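Foldase protein PrsA (Bacillus subtilis, PDB 4WO7) assists the folding of secreted proteins outside the cell after their translocation and has peptidyl-prolyl cis-trans isomerase activity. Local coordinates at residues K110-G115 and S221-Q226; K130-E135 and K151-D156; G163-F168 and E176-A181; D192-Q197 and H201-T206. One frame throughout, in Å; residues are numbered along the deposited sequence.

Interaction 1: residues K110-G115 and S221-Q226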
# COMPACT_ATOMS: atom_id res chain seq x y z
N LYS A 110 -4.10 -1.71 32.26
CA LYS A 110 -3.99 -0.45 32.98
C LYS A 110 -3.47 0.59 32.00
O LYS A 110 -3.81 1.76 32.08
CB LYS A 110 -3.08 -0.57 34.20
CG LYS A 110 -3.31 0.53 35.24
CD LYS A 110 -2.55 0.27 36.53
CE LYS A 110 -1.23 1.03 36.57
NZ LYS A 110 -1.41 2.46 36.93
N GLU A 111 -2.64 0.13 31.07
CA GLU A 111 -2.11 0.96 30.00
C GLU A 111 -3.21 1.43 29.05
O GLU A 111 -3.10 2.50 28.46
CB GLU A 111 -1.08 0.20 29.19
CG GLU A 111 -0.56 0.94 27.98
CD GLU A 111 0.51 0.17 27.24
OE1 GLU A 111 1.01 0.68 26.22
OE2 GLU A 111 0.83 -0.96 27.67
N TYR A 112 -4.21 0.58 28.84
CA TYR A 112 -5.34 0.95 28.01
C TYR A 112 -6.28 1.89 28.77
O TYR A 112 -6.84 2.83 28.20
CB TYR A 112 -6.10 -0.29 27.53
CG TYR A 112 -7.20 0.03 26.54
CD1 TYR A 112 -6.92 0.22 25.19
CD2 TYR A 112 -8.52 0.15 26.95
CE1 TYR A 112 -7.92 0.52 24.28
CE2 TYR A 112 -9.53 0.45 26.05
CZ TYR A 112 -9.22 0.63 24.72
OH TYR A 112 -10.23 0.93 23.82
N TRP A 113 -6.46 1.61 30.06
CA TRP A 113 -7.30 2.43 30.92
C TRP A 113 -6.78 3.86 30.92
O TRP A 113 -7.53 4.79 30.64
CB TRP A 113 -7.30 1.85 32.34
CG TRP A 113 -8.18 2.53 33.34
CD1 TRP A 113 -9.51 2.32 33.53
CD2 TRP A 113 -7.78 3.52 34.30
NE1 TRP A 113 -9.97 3.12 34.55
CE2 TRP A 113 -8.93 3.87 35.03
CE3 TRP A 113 -6.57 4.15 34.59
CZ2 TRP A 113 -8.90 4.83 36.04
CZ3 TRP A 113 -6.55 5.10 35.60
CH2 TRP A 113 -7.71 5.43 36.31
N GLU A 114 -5.50 4.03 31.22
CA GLU A 114 -4.85 5.33 31.10
C GLU A 114 -4.58 5.57 29.61
O GLU A 114 -3.73 4.94 29.01
CB GLU A 114 -3.57 5.38 31.94
CG GLU A 114 -2.46 4.46 31.45
CD GLU A 114 -1.51 4.04 32.55
OE1 GLU A 114 -1.66 4.51 33.70
OE2 GLU A 114 -0.60 3.23 32.27
N GLY A 115 -5.32 6.51 29.03
CA GLY A 115 -5.30 6.71 27.60
C GLY A 115 -6.76 6.78 27.19
O GLY A 115 -7.11 7.26 26.12
N SER A 221 -11.11 -7.31 27.40
CA SER A 221 -11.76 -7.84 26.21
C SER A 221 -11.51 -6.90 25.04
O SER A 221 -11.33 -7.34 23.91
CB SER A 221 -13.27 -8.02 26.45
OG SER A 221 -13.51 -9.10 27.34
N GLU A 222 -11.49 -5.60 25.32
CA GLU A 222 -11.20 -4.60 24.30
C GLU A 222 -9.74 -4.66 23.83
O GLU A 222 -9.47 -4.54 22.64
CB GLU A 222 -11.50 -3.19 24.80
CG GLU A 222 -12.97 -2.84 24.87
CD GLU A 222 -13.19 -1.37 25.14
OE1 GLU A 222 -12.63 -0.54 24.39
OE2 GLU A 222 -13.91 -1.03 26.10
N VAL A 223 -8.81 -4.84 24.77
CA VAL A 223 -7.40 -4.93 24.41
C VAL A 223 -7.18 -6.10 23.47
O VAL A 223 -6.49 -5.97 22.47
CB VAL A 223 -6.47 -5.11 25.64
CG1 VAL A 223 -5.05 -5.53 25.21
CG2 VAL A 223 -6.42 -3.85 26.50
N LEU A 224 -7.79 -7.23 23.81
CA LEU A 224 -7.64 -8.44 23.01
C LEU A 224 -8.21 -8.25 21.61
O LEU A 224 -7.61 -8.68 20.63
CB LEU A 224 -8.34 -9.61 23.70
CG LEU A 224 -8.33 -10.93 22.93
CD1 LEU A 224 -6.91 -11.43 22.65
CD2 LEU A 224 -9.14 -11.96 23.71
N GLU A 225 -9.36 -7.58 21.51
CA GLU A 225 -9.98 -7.36 20.21
C GLU A 225 -9.09 -6.45 19.38
O GLU A 225 -9.05 -6.54 18.16
CB GLU A 225 -11.36 -6.73 20.34
CG GLU A 225 -12.18 -6.87 19.07
CD GLU A 225 -13.63 -6.50 19.24
OE1 GLU A 225 -14.10 -6.44 20.40
OE2 GLU A 225 -14.31 -6.27 18.22
N GLN A 226 -8.37 -5.57 20.06
CA GLN A 226 -7.47 -4.64 19.40
C GLN A 226 -6.23 -5.36 18.88
O GLN A 226 -5.74 -5.06 17.79
CB GLN A 226 -7.08 -3.50 20.35
CG GLN A 226 -6.29 -2.40 19.66
CD GLN A 226 -5.79 -1.34 20.63
OE1 GLN A 226 -5.53 -1.62 21.80
NE2 GLN A 226 -5.62 -0.13 20.13
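Tyr112 reaches from the last turn of helix 106-113 to the middle of helix 216-228 and carries every contact between 110-115 and 221-226. Its CG stands anti to the backbone N (chi1 -174°), which carries the ring across the gap between the helices. From the backbone outward, Tyr112 CB rests 3.7 Å from Val223 CG2, the valine methyl lying alongside the start of the tyrosine side chain. Farther along the ring, Tyr112 CE1 lies 4.1 Å from Gln226 OE1, the amide plane turned 83° from the ring. The phenol then gives a weak hydrogen bond from Tyr112 OH to Glu222 OE1 (2.9 Å), the carboxylate standing 77° from the ring plane. With an alanine in place of Tyr112, Glu222 OE1 would lose the phenol and is likely to be left with its weak bond from Trp167 NE1 and a long, weak pairing with Arg121, while Val223 CG2 would lose part of its cover. Trp113 turns elsewhere, edge-to-face with Tyr212 and in cation-pi contact with Arg209. At Glu114 the backbone leaves the helix. The contact joins the helix leading into the four-stranded sheet of the parvulin-type domain to the helix that follows its last strand.

Interaction 2: residues K130-E135 and K151-D156; sequences KKTAEE and KEYSTD
The Tyr153 and Glu135 side chains cross at about a right angle, with ring and carboxylate planes 73° apart. Both neighbours of the ring from 130-135 approach it obliquely: Glu135 near the phenol end, and Thr132 CG2, which lies 4.3 Å from Tyr153 CD2. A chi1 of 178° swings the Glu135 chain away from its own backbone N, and its extended course brings the carboxylate out over the gap. There Glu135 OE1 is 4.0 Å from Tyr153 CE2, while Glu135 OE2 and Tyr153 OH keep a separation of 3.5 Å, with no hydrogen bond formed. Val136, next in sequence, and Lys139, a turn beyond Glu135, also touch Tyr153. Elsewhere on that helix, away from the tyrosine, Lys131 NZ forms a salt bridge with Glu134 OE2 at 2.9 Å, approaching on the syn side. Helix 146-153 stops at Tyr153, and Ser154 OG then bonds to Leu126 N on the sheet. Glu135 OE2 and Glu152 OE2, like charges, stand 6.8 Å apart. With 112 Å² buried and no polar bond between the segments, the two helices of this parvulin-type domain meet here by van der Waals contact; the exposed carboxylate of Glu135 is likely to be hydrated.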
# COMPACT_ATOMS: atom_id res chain seq x y z
N LYS A 130 -32.69 17.13 7.43
CA LYS A 130 -33.06 17.33 8.82
C LYS A 130 -34.39 16.63 9.08
O LYS A 130 -34.71 16.27 10.20
CB LYS A 130 -33.18 18.82 9.17
CG LYS A 130 -34.37 19.53 8.51
CD LYS A 130 -34.62 20.94 9.06
CE LYS A 130 -33.52 21.93 8.70
NZ LYS A 130 -33.84 23.32 9.16
N LYS A 131 -35.16 16.45 8.01
CA LYS A 131 -36.46 15.81 8.10
C LYS A 131 -36.26 14.29 8.17
O LYS A 131 -37.05 13.58 8.80
CB LYS A 131 -37.34 16.21 6.92
CG LYS A 131 -37.37 17.72 6.70
CD LYS A 131 -37.82 18.52 7.93
CE LYS A 131 -39.27 18.32 8.33
NZ LYS A 131 -39.59 19.17 9.52
N THR A 132 -35.21 13.81 7.52
CA THR A 132 -34.83 12.40 7.60
C THR A 132 -34.40 12.08 9.02
O THR A 132 -34.68 11.00 9.53
CB THR A 132 -33.65 12.04 6.65
OG1 THR A 132 -33.96 12.47 5.32
CG2 THR A 132 -33.38 10.53 6.65
N ALA A 133 -33.74 13.03 9.66
CA ALA A 133 -33.29 12.85 11.03
C ALA A 133 -34.49 12.84 11.98
O ALA A 133 -34.52 12.06 12.94
CB ALA A 133 -32.31 13.94 11.40
N GLU A 134 -35.47 13.69 11.72
CA GLU A 134 -36.65 13.78 12.57
C GLU A 134 -37.54 12.56 12.36
O GLU A 134 -38.30 12.17 13.25
CB GLU A 134 -37.43 15.07 12.29
CG GLU A 134 -36.70 16.32 12.75
CD GLU A 134 -37.42 17.60 12.37
OE1 GLU A 134 -37.69 18.41 13.28
OE2 GLU A 134 -37.67 17.82 11.16
N GLU A 135 -37.44 11.96 11.18
CA GLU A 135 -38.11 10.69 10.90
C GLU A 135 -37.54 9.61 11.81
O GLU A 135 -38.27 8.82 12.41
CB GLU A 135 -37.92 10.29 9.44
CG GLU A 135 -38.54 8.95 9.06
CD GLU A 135 -38.35 8.61 7.59
OE1 GLU A 135 -37.50 9.25 6.94
OE2 GLU A 135 -39.03 7.69 7.10
N LYS A 151 -28.45 0.79 11.15
CA LYS A 151 -28.27 -0.12 10.02
C LYS A 151 -29.18 0.27 8.87
O LYS A 151 -28.81 0.11 7.71
CB LYS A 151 -28.53 -1.58 10.40
CG LYS A 151 -27.47 -2.21 11.29
CD LYS A 151 -27.91 -3.58 11.79
CE LYS A 151 -26.86 -4.22 12.68
NZ LYS A 151 -26.73 -3.55 14.00
N GLU A 152 -30.36 0.79 9.19
CA GLU A 152 -31.33 1.12 8.16
C GLU A 152 -31.06 2.47 7.50
O GLU A 152 -31.23 2.61 6.29
CB GLU A 152 -32.75 1.11 8.73
CG GLU A 152 -33.83 1.31 7.67
CD GLU A 152 -35.23 1.30 8.25
OE1 GLU A 152 -35.36 1.00 9.46
OE2 GLU A 152 -36.19 1.58 7.51
N TYR A 153 -30.63 3.46 8.29
CA TYR A 153 -30.55 4.84 7.81
C TYR A 153 -29.14 5.42 7.69
O TYR A 153 -28.89 6.22 6.78
CB TYR A 153 -31.35 5.75 8.75
CG TYR A 153 -32.84 5.56 8.64
CD1 TYR A 153 -33.49 4.55 9.34
CD2 TYR A 153 -33.61 6.42 7.87
CE1 TYR A 153 -34.86 4.39 9.25
CE2 TYR A 153 -34.97 6.27 7.77
CZ TYR A 153 -35.59 5.25 8.46
OH TYR A 153 -36.96 5.10 8.36
N SER A 154 -28.23 5.03 8.57
CA SER A 154 -26.95 5.74 8.65
C SER A 154 -26.12 5.56 7.38
O SER A 154 -26.07 4.48 6.79
CB SER A 154 -26.14 5.29 9.87
OG SER A 154 -25.10 6.23 10.13
N THR A 155 -25.48 6.65 6.97
CA THR A 155 -24.65 6.69 5.78
C THR A 155 -23.22 6.27 6.08
O THR A 155 -22.49 5.82 5.20
CB THR A 155 -24.62 8.13 5.19
OG1 THR A 155 -25.96 8.61 5.00
CG2 THR A 155 -23.88 8.20 3.86
N ASP A 156 -22.84 6.39 7.35
CA ASP A 156 -21.47 6.11 7.79
C ASP A 156 -21.11 4.62 7.80
O ASP A 156 -21.98 3.75 7.75
CB ASP A 156 -21.26 6.71 9.18
CG ASP A 156 -19.81 6.74 9.59
OD1 ASP A 156 -19.02 7.46 8.95
OD2 ASP A 156 -19.45 6.03 10.56

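Interaction 3: residues G163-F168 and E176-A181; sequences GDLGWF and ETFSKA
Phe178 reaches from helix 176-183 to strand 164-169. From CB and CG the side chain runs toward the strand, and the ring then divides its neighbours. One side of the ring, with CD1 and CE1, turns to His201 and Ile203 of strand 200-207, while the other, with CE2 and CZ, meets 163-168. Here CE2 has two partners: Phe178 CE2 lies 3.9 Å from Leu165 CD1 and 4.1 Å from Phe168 CZ. At the tip, Phe178 CZ comes to 3.5 Å from Leu165 CD1, the leucine arriving from the opposite direction and oblique to the ring. Phe168 crosses Phe178 at about a right angle, its CZ at the edge of the Phe178 ring, near its plane. The edge of Phe168 in turn meets Ser179, with Phe168 CE2 4.3 Å from Ser179 CB; the hydroxyl of Ser179 is bonded to the carbonyls of Asp175 and Lys170. A non-extended Leu165 followed by a positive phi at Gly166 breaks the strand's alternation, and both Leu165 and Phe168 face the helix. An Asx turn spans the same residues, Gly166 N bonding to Asp164 OD1 at 3.0 Å with an N-H...O angle of 166°. Asp164 OD2 also forms a salt bridge to Arg121. The axes of 176-181 and 164-168 run at 81° to each other, the helix burying aromatic side chains against one face of the antiparallel sheet of the parvulin fold.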
# COMPACT_ATOMS: atom_id res chain seq x y z
N GLY A 163 -23.89 1.71 14.55
CA GLY A 163 -23.57 3.12 14.70
C GLY A 163 -22.41 3.43 15.63
O GLY A 163 -22.02 4.60 15.76
N ASP A 164 -21.85 2.41 16.27
CA ASP A 164 -20.77 2.59 17.25
C ASP A 164 -19.51 3.25 16.69
O ASP A 164 -19.02 2.87 15.63
CB ASP A 164 -20.40 1.24 17.86
CG ASP A 164 -19.31 1.36 18.91
OD1 ASP A 164 -19.29 2.36 19.66
OD2 ASP A 164 -18.46 0.45 18.98
N LEU A 165 -19.01 4.25 17.42
CA LEU A 165 -17.80 4.98 17.02
C LEU A 165 -16.59 4.63 17.89
O LEU A 165 -15.48 5.11 17.64
CB LEU A 165 -18.07 6.49 17.10
CG LEU A 165 -19.03 7.02 16.04
CD1 LEU A 165 -19.51 8.40 16.43
CD2 LEU A 165 -18.34 7.04 14.69
N GLY A 166 -16.80 3.79 18.90
CA GLY A 166 -15.73 3.48 19.83
C GLY A 166 -15.40 4.70 20.68
O GLY A 166 -16.20 5.64 20.77
N TRP A 167 -14.23 4.69 21.32
CA TRP A 167 -13.81 5.78 22.20
C TRP A 167 -13.19 6.93 21.43
O TRP A 167 -12.60 6.74 20.37
CB TRP A 167 -12.80 5.28 23.24
CG TRP A 167 -13.36 4.28 24.21
CD1 TRP A 167 -13.40 2.92 24.06
CD2 TRP A 167 -13.95 4.56 25.48
NE1 TRP A 167 -13.98 2.34 25.16
CE2 TRP A 167 -14.33 3.33 26.05
CE3 TRP A 167 -14.21 5.73 26.20
CZ2 TRP A 167 -14.94 3.23 27.29
CZ3 TRP A 167 -14.81 5.64 27.44
CH2 TRP A 167 -15.17 4.40 27.97
N PHE A 168 -13.34 8.14 21.97
CA PHE A 168 -12.74 9.33 21.39
C PHE A 168 -12.76 10.47 22.39
O PHE A 168 -13.66 10.55 23.23
CB PHE A 168 -13.50 9.73 20.13
CG PHE A 168 -14.93 10.11 20.41
CD1 PHE A 168 -15.90 9.14 20.60
CD2 PHE A 168 -15.29 11.44 20.48
CE1 PHE A 168 -17.21 9.49 20.86
CE2 PHE A 168 -16.60 11.80 20.74
CZ PHE A 168 -17.56 10.83 20.93
N GLU A 176 -15.15 19.07 15.46
CA GLU A 176 -15.42 19.82 16.69
C GLU A 176 -16.91 20.06 16.88
O GLU A 176 -17.36 20.24 18.01
CB GLU A 176 -14.70 21.16 16.70
CG GLU A 176 -13.24 21.09 17.04
CD GLU A 176 -12.62 22.47 17.17
OE1 GLU A 176 -13.31 23.38 17.67
OE2 GLU A 176 -11.49 22.66 16.67
N THR A 177 -17.67 20.08 15.80
CA THR A 177 -19.11 20.29 15.91
C THR A 177 -19.76 19.06 16.52
O THR A 177 -20.68 19.17 17.33
CB THR A 177 -19.77 20.56 14.54
OG1 THR A 177 -19.02 21.53 13.80
CG2 THR A 177 -21.19 21.07 14.73
N PHE A 178 -19.28 17.89 16.12
CA PHE A 178 -19.84 16.63 16.60
C PHE A 178 -19.43 16.30 18.03
O PHE A 178 -20.27 16.00 18.87
CB PHE A 178 -19.41 15.48 15.69
CG PHE A 178 -19.84 14.14 16.18
CD1 PHE A 178 -21.08 13.64 15.83
CD2 PHE A 178 -19.03 13.40 17.02
CE1 PHE A 178 -21.49 12.41 16.28
CE2 PHE A 178 -19.44 12.16 17.48
CZ PHE A 178 -20.68 11.67 17.12
N SER A 179 -18.13 16.36 18.30
CA SER A 179 -17.59 15.95 19.60
C SER A 179 -18.02 16.86 20.74
O SER A 179 -18.26 16.41 21.86
CB SER A 179 -16.06 15.87 19.53
OG SER A 179 -15.50 17.12 19.16
N LYS A 180 -18.13 18.15 20.45
CA LYS A 180 -18.59 19.12 21.44
C LYS A 180 -20.00 18.74 21.85
O LYS A 180 -20.33 18.70 23.04
CB LYS A 180 -18.55 20.53 20.85
CG LYS A 180 -17.16 21.13 20.84
CD LYS A 180 -17.15 22.53 20.25
CE LYS A 180 -15.78 23.16 20.35
NZ LYS A 180 -15.77 24.52 19.75
N ALA A 181 -20.82 18.44 20.86
CA ALA A 181 -22.20 18.02 21.07
C ALA A 181 -22.28 16.67 21.78
O ALA A 181 -23.17 16.44 22.60
CB ALA A 181 -22.94 17.95 19.75

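Interaction 4: residues D192-Q197 and H201-T206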
# COMPACT_ATOMS: atom_id res chain seq x y z
N ASP A 192 -30.50 15.55 19.83
CA ASP A 192 -31.38 16.00 18.77
C ASP A 192 -30.51 16.14 17.54
O ASP A 192 -29.28 16.12 17.66
CB ASP A 192 -32.06 17.32 19.14
CG ASP A 192 -33.06 17.17 20.28
OD1 ASP A 192 -33.73 16.12 20.35
OD2 ASP A 192 -33.16 18.10 21.11
N PRO A 193 -31.11 16.26 16.35
CA PRO A 193 -30.31 16.31 15.12
C PRO A 193 -29.17 17.34 15.18
O PRO A 193 -29.40 18.51 15.50
CB PRO A 193 -31.34 16.69 14.05
CG PRO A 193 -32.62 16.13 14.56
CD PRO A 193 -32.56 16.27 16.06
N VAL A 194 -27.96 16.89 14.88
CA VAL A 194 -26.77 17.73 14.92
C VAL A 194 -26.21 17.95 13.52
O VAL A 194 -25.67 17.03 12.91
CB VAL A 194 -25.66 17.11 15.82
CG1 VAL A 194 -24.36 17.91 15.74
CG2 VAL A 194 -26.13 16.99 17.26
N LYS A 195 -26.35 19.18 13.03
CA LYS A 195 -25.88 19.55 11.69
C LYS A 195 -24.36 19.63 11.64
O LYS A 195 -23.74 20.29 12.47
CB LYS A 195 -26.50 20.89 11.28
CG LYS A 195 -25.95 21.48 9.98
CD LYS A 195 -26.16 20.54 8.80
CE LYS A 195 -25.64 21.13 7.51
NZ LYS A 195 -25.70 20.14 6.40
N THR A 196 -23.76 18.95 10.66
CA THR A 196 -22.32 19.05 10.42
C THR A 196 -22.00 19.00 8.93
O THR A 196 -22.90 19.07 8.09
CB THR A 196 -21.52 17.93 11.11
OG1 THR A 196 -21.80 16.68 10.48
CG2 THR A 196 -21.84 17.85 12.59
N GLN A 197 -20.71 18.88 8.62
CA GLN A 197 -20.27 18.85 7.23
C GLN A 197 -20.85 17.63 6.53
O GLN A 197 -21.25 17.70 5.36
CB GLN A 197 -18.74 18.77 7.12
CG GLN A 197 -17.97 19.90 7.78
CD GLN A 197 -17.27 19.47 9.07
OE1 GLN A 197 -17.29 18.30 9.46
NE2 GLN A 197 -16.62 20.42 9.74
N HIS A 201 -26.71 14.36 12.45
CA HIS A 201 -26.34 13.29 13.36
C HIS A 201 -27.34 13.12 14.48
O HIS A 201 -27.86 14.10 15.02
CB HIS A 201 -24.97 13.55 13.99
CG HIS A 201 -23.85 13.63 13.00
ND1 HIS A 201 -22.77 12.78 13.06
CD2 HIS A 201 -23.64 14.44 11.94
CE1 HIS A 201 -21.93 13.07 12.07
NE2 HIS A 201 -22.44 14.07 11.38
N ILE A 202 -27.62 11.87 14.81
CA ILE A 202 -28.25 11.54 16.08
C ILE A 202 -27.21 10.80 16.89
O ILE A 202 -26.81 9.69 16.54
CB ILE A 202 -29.52 10.69 15.91
CG1 ILE A 202 -30.64 11.52 15.29
CG2 ILE A 202 -30.00 10.18 17.27
CD1 ILE A 202 -31.77 10.70 14.73
N ILE A 203 -26.78 11.41 17.99
CA ILE A 203 -25.71 10.86 18.81
C ILE A 203 -26.25 10.25 20.08
O ILE A 203 -27.13 10.82 20.73
CB ILE A 203 -24.66 11.92 19.21
CG1 ILE A 203 -24.32 12.83 18.03
CG2 ILE A 203 -23.41 11.21 19.73
CD1 ILE A 203 -23.38 13.96 18.40
N LYS A 204 -25.72 9.08 20.43
CA LYS A 204 -26.04 8.45 21.70
C LYS A 204 -24.74 8.21 22.46
O LYS A 204 -23.91 7.40 22.06
CB LYS A 204 -26.77 7.12 21.50
CG LYS A 204 -27.16 6.43 22.80
CD LYS A 204 -27.94 5.15 22.55
CE LYS A 204 -27.95 4.26 23.78
NZ LYS A 204 -28.33 2.85 23.47
N LYS A 205 -24.58 8.92 23.56
CA LYS A 205 -23.43 8.73 24.43
C LYS A 205 -23.59 7.42 25.17
O LYS A 205 -24.56 7.26 25.91
CB LYS A 205 -23.30 9.91 25.40
CG LYS A 205 -22.03 9.92 26.21
CD LYS A 205 -21.90 11.20 27.01
CE LYS A 205 -21.01 11.05 28.23
NZ LYS A 205 -20.87 12.38 28.89
N THR A 206 -22.66 6.48 25.00
CA THR A 206 -22.88 5.14 25.51
C THR A 206 -22.42 4.98 26.94
O THR A 206 -23.12 4.37 27.76
CB THR A 206 -22.12 4.08 24.70
OG1 THR A 206 -20.73 4.40 24.70
CG2 THR A 206 -22.62 4.00 23.28
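Val194 and His201 form an antiparallel hydrogen-bonded pair that closes the hairpin of strands 194-195 and 200-207. Val194 N gives to His201 O at 2.8 Å. The return bond, from His201 N to Val194 O, is 2.9 Å long. A third link joins side chains: His201 NE2 to Thr196 OG1, 2.8 Å, weak because the angle at the hydrogen is just 120°. Thr196 OG1 has further weak bonds to Tyr198 N and Gly199 O within the turn. The imidazole reaches the threonine because His201 CG lies anti to the carbonyl carbon (chi1 -62°), and the two side chains cross at about a right angle. With an alanine in place of His201, Thr196 OG1 would lose the imidazole, and a gap is likely to open beside the rings of Phe178 and His124. Outside these bonds, Pro193 CA makes a C-H...O contact with His201 O at 3.3 Å. Val194 and His201 lie on one face of the sheet, Val194 CB 4.1 Å from His201 CB, and Val194 CG2 touches Ile203 CD1 at 4.2 Å. On that side the His201 ring meets the ring of His124, and the two are probably the paired histidines of the parvulin isomerase site. Backbone bonds therefore fix the strand pairing, while the weak threonine bond, with the rings of Phe178 and His124 alongside, probably limits the imidazole's rotation.

How the interactions relate
From the N terminus, interaction 1 opens first, at 110-115, and closes last, at 221-226. The other three lie in series inside its loop, and none cross. Interaction 2 closes the loop between helices 130-142 and 146-153, interaction 3 joins strand 164-169 to helix 176-183, and interaction 4 closes the hairpin ending in strand 200-207. Interactions 3 and 4 are neighbours, their centres about 8 Å apart, and both reach the same four-stranded sheet. Interaction 2 abuts interaction 4 where Ala133 meets Pro193 and Ile202. Trp167 of 163-168 packs on Tyr112, joining the sheet domain to the helix pair of interaction 1.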